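Local coordinates for proline iminopeptidase-related protein (Thermus thermophilus, PDB 2YYS) that is of unknown function but belongs to the peptidase S33 family of alpha/beta hydrolases and is related to proline iminopeptidases, at residues Pro132-Arg137 against Asp229-Pro234. Numbering follows the deposited sequence.
Sequences PWLAAR and DGTSYP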
ATOM      1  N   PRO A 132      -9.548 -13.143  -1.217  1.00 17.91           N
ATOM      2  CA  PRO A 132      -9.728 -14.580  -1.455  1.00 18.12           C
ATOM      3  C   PRO A 132      -8.587 -15.198  -2.251  1.00 17.63           C
ATOM      4  O   PRO A 132      -8.190 -16.297  -1.936  1.00 17.40           O
ATOM      5  CB  PRO A 132     -11.052 -14.655  -2.227  1.00 18.34           C
ATOM      6  CG  PRO A 132     -11.831 -13.487  -1.683  1.00 18.36           C
ATOM      7  CD  PRO A 132     -10.768 -12.387  -1.535  1.00 17.90           C
ATOM      8  N   TRP A 133      -8.078 -14.501  -3.258  1.00 17.94           N
ATOM      9  CA  TRP A 133      -6.927 -14.983  -4.031  1.00 17.93           C
ATOM     10  C   TRP A 133      -5.686 -15.112  -3.139  1.00 18.19           C
ATOM     11  O   TRP A 133      -4.988 -16.120  -3.175  1.00 17.80           O
ATOM     12  CB  TRP A 133      -6.637 -14.045  -5.214  1.00 17.95           C
ATOM     13  CG  TRP A 133      -5.440 -14.442  -6.014  1.00 17.19           C
ATOM     14  CD1 TRP A 133      -5.383 -15.399  -6.995  1.00 16.82           C
ATOM     15  CD2 TRP A 133      -4.110 -13.916  -5.890  1.00 15.99           C
ATOM     16  NE1 TRP A 133      -4.102 -15.494  -7.491  1.00 16.16           N
ATOM     17  CE2 TRP A 133      -3.299 -14.599  -6.830  1.00 15.57           C
ATOM     18  CE3 TRP A 133      -3.519 -12.923  -5.086  1.00 16.42           C
ATOM     19  CZ2 TRP A 133      -1.936 -14.326  -6.983  1.00 14.51           C
ATOM     20  CZ3 TRP A 133      -2.161 -12.654  -5.236  1.00 14.99           C
ATOM     21  CH2 TRP A 133      -1.385 -13.355  -6.182  1.00 14.53           C
ATOM     22  N   LEU A 134      -5.420 -14.088  -2.332  1.00 18.71           N
ATOM     23  CA  LEU A 134      -4.280 -14.116  -1.416  1.00 18.84           C
ATOM     24  C   LEU A 134      -4.384 -15.258  -0.421  1.00 19.01           C
ATOM     25  O   LEU A 134      -3.379 -15.891  -0.084  1.00 18.52           O
ATOM     26  CB  LEU A 134      -4.148 -12.780  -0.680  1.00 18.81           C
ATOM     27  CG  LEU A 134      -2.978 -12.592   0.293  1.00 18.56           C
ATOM     28  CD1 LEU A 134      -1.637 -12.961  -0.344  1.00 18.63           C
ATOM     29  CD2 LEU A 134      -2.931 -11.160   0.807  1.00 18.04           C
ATOM     30  N   ALA A 135      -5.605 -15.531   0.041  1.00 19.36           N
ATOM     31  CA  ALA A 135      -5.838 -16.613   0.997  1.00 19.35           C
ATOM     32  C   ALA A 135      -5.566 -17.975   0.347  1.00 19.17           C
ATOM     33  O   ALA A 135      -4.995 -18.861   0.958  1.00 19.89           O
ATOM     34  CB  ALA A 135      -7.263 -16.547   1.541  1.00 19.56           C
ATOM     35  N   ALA A 136      -5.987 -18.133  -0.896  1.00 19.11           N
ATOM     36  CA  ALA A 136      -5.651 -19.312  -1.678  1.00 19.29           C
ATOM     37  C   ALA A 136      -4.132 -19.475  -1.786  1.00 19.21           C
ATOM     38  O   ALA A 136      -3.633 -20.578  -1.655  1.00 18.89           O
ATOM     39  CB  ALA A 136      -6.283 -19.234  -3.069  1.00 18.85           C
ATOM     40  N   ARG A 137      -3.403 -18.373  -1.987  1.00 19.28           N
ATOM     41  CA  ARG A 137      -1.941 -18.430  -2.102  1.00 19.48           C
ATOM     42  C   ARG A 137      -1.253 -18.826  -0.800  1.00 20.03           C
ATOM     43  O   ARG A 137      -0.248 -19.525  -0.829  1.00 19.96           O
ATOM     44  CB  ARG A 137      -1.351 -17.108  -2.595  1.00 19.58           C
ATOM     45  CG  ARG A 137      -1.919 -16.613  -3.905  1.00 19.25           C
ATOM     46  CD  ARG A 137      -1.385 -17.296  -5.138  1.00 19.04           C
ATOM     47  NE  ARG A 137      -1.862 -18.659  -5.331  1.00 19.61           N
ATOM     48  CZ  ARG A 137      -3.107 -19.007  -5.649  1.00 20.40           C
ATOM     49  NH1 ARG A 137      -4.065 -18.092  -5.765  1.00 21.34           N
ATOM     50  NH2 ARG A 137      -3.399 -20.290  -5.844  1.00 19.83           N
ATOM     51  N   ASP A 229       6.838 -11.572  -5.992  1.00 17.72           N
ATOM     52  CA  ASP A 229       5.961 -11.153  -4.901  1.00 16.96           C
ATOM     53  C   ASP A 229       4.729 -12.048  -4.945  1.00 17.34           C
ATOM     54  O   ASP A 229       3.789 -11.794  -5.700  1.00 16.95           O
ATOM     55  CB  ASP A 229       5.587  -9.687  -5.079  1.00 17.19           C
ATOM     56  CG  ASP A 229       4.729  -9.145  -3.953  1.00 16.52           C
ATOM     57  OD1 ASP A 229       4.370  -9.909  -3.037  1.00 15.47           O
ATOM     58  OD2 ASP A 229       4.356  -7.956  -3.928  1.00 16.22           O
ATOM     59  N   GLY A 230       4.764 -13.125  -4.164  1.00 17.28           N
ATOM     60  CA  GLY A 230       3.650 -14.047  -4.076  1.00 17.35           C
ATOM     61  C   GLY A 230       2.389 -13.506  -3.407  1.00 17.20           C
ATOM     62  O   GLY A 230       1.388 -14.218  -3.382  1.00 17.83           O
ATOM     63  N   THR A 231       2.432 -12.283  -2.865  1.00 17.05           N
ATOM     64  CA  THR A 231       1.237 -11.613  -2.343  1.00 16.61           C
ATOM     65  C   THR A 231       0.515 -10.734  -3.357  1.00 16.87           C
ATOM     66  O   THR A 231      -0.575 -10.245  -3.068  1.00 17.52           O
ATOM     67  CB  THR A 231       1.554 -10.733  -1.112  1.00 16.59           C
ATOM     68  OG1 THR A 231       2.296  -9.568  -1.500  1.00 14.76           O
ATOM     69  CG2 THR A 231       2.426 -11.448  -0.110  1.00 17.03           C
ATOM     70  N   SER A 232       1.113 -10.521  -4.526  1.00 16.89           N
ATOM     71  CA  SER A 232       0.578  -9.588  -5.522  1.00 16.73           C
ATOM     72  C   SER A 232       0.604 -10.114  -6.961  1.00 16.83           C
ATOM     73  O   SER A 232      -0.334  -9.878  -7.699  1.00 16.44           O
ATOM     74  CB  SER A 232       1.369  -8.276  -5.484  1.00 16.72           C
ATOM     75  OG  SER A 232       0.764  -7.280  -6.294  1.00 16.33           O
ATOM     76  N   TYR A 233       1.692 -10.780  -7.354  1.00 16.88           N
ATOM     77  CA  TYR A 233       1.890 -11.260  -8.724  1.00 17.14           C
ATOM     78  C   TYR A 233       1.650 -12.768  -8.784  1.00 17.45           C
ATOM     79  O   TYR A 233       2.092 -13.488  -7.879  1.00 18.26           O
ATOM     80  CB  TYR A 233       3.315 -10.923  -9.224  1.00 17.13           C
ATOM     81  CG  TYR A 233       3.450 -11.092 -10.721  1.00 17.53           C
ATOM     82  CD1 TYR A 233       2.978 -10.116 -11.587  1.00 18.34           C
ATOM     83  CD2 TYR A 233       3.976 -12.257 -11.271  1.00 18.08           C
ATOM     84  CE1 TYR A 233       3.037 -10.287 -12.960  1.00 18.83           C
ATOM     85  CE2 TYR A 233       4.052 -12.429 -12.655  1.00 18.88           C
ATOM     86  CZ  TYR A 233       3.572 -11.439 -13.487  1.00 19.26           C
ATOM     87  OH  TYR A 233       3.617 -11.581 -14.849  1.00 20.17           O
ATOM     88  N   PRO A 234       1.004 -13.293  -9.831  1.00 17.27           N
ATOM     89  CA  PRO A 234       0.573 -12.568 -11.036  1.00 17.25           C
ATOM     90  C   PRO A 234      -0.803 -11.884 -11.025  1.00 17.42           C
ATOM     91  O   PRO A 234      -1.186 -11.395 -12.084  1.00 16.61           O
ATOM     92  CB  PRO A 234       0.554 -13.677 -12.103  1.00 17.05           C
ATOM     93  CG  PRO A 234       0.205 -14.928 -11.348  1.00 16.82           C
ATOM     94  CD  PRO A 234       0.720 -14.735  -9.939  1.00 17.14           C
TER
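Helix 131-141 rests against the loop joining strand 221-226 to helix 236-243 chiefly through one indole. With CG anti to the backbone N (chi1 178°), Trp133 reaches out from the helix and sets the rim of its six-membered ring against the backbone of residues 230-233. Trp133 CZ3 comes within 3.6 Å of Thr231 O near the ring plane, while its CH2 stands 3.9 Å from Tyr233 O, so the loop meets the indole mostly along its edge. Beside it Leu134, whose CG is also anti to the backbone N, lies alongside Thr231 and points the same way, its CD1 3.8 Å from Thr231 CA. This buried end is the tight part of the contact, and Leu134 also packs on Trp206.

The other end is looser. The side chains of exposed Pro234, which follows a cis peptide bond, and Trp133 cross at about a right angle, Pro234 CD lying 4.0 Å from Trp133 CZ2. On the helix itself, Arg137 bends at chi2 and chi3 to lay CG over the centre of one indole face, 3.7 Å above the plane, while its NE forms a salt bridge with Glu140. An alanine in place of Trp133 would remove the indole and would probably cost the helix most of its grip on the loop.

The loop also has its own polar bracing: Asp229 OD1 accepts from Thr231 N, closing an Asx turn, and from Thr231 OG1 at 2.6 Å through its syn lone pair. Its other oxygen, OD2, is hydrogen-bonded to His255 ND1, a pairing that resembles the Asp-His pair of alpha/beta hydrolases without establishing a catalytic role. The chemistry thus divides: van der Waals packing joins helix to loop, while hydrogen bonds within the loop probably help hold the carboxylate toward His255.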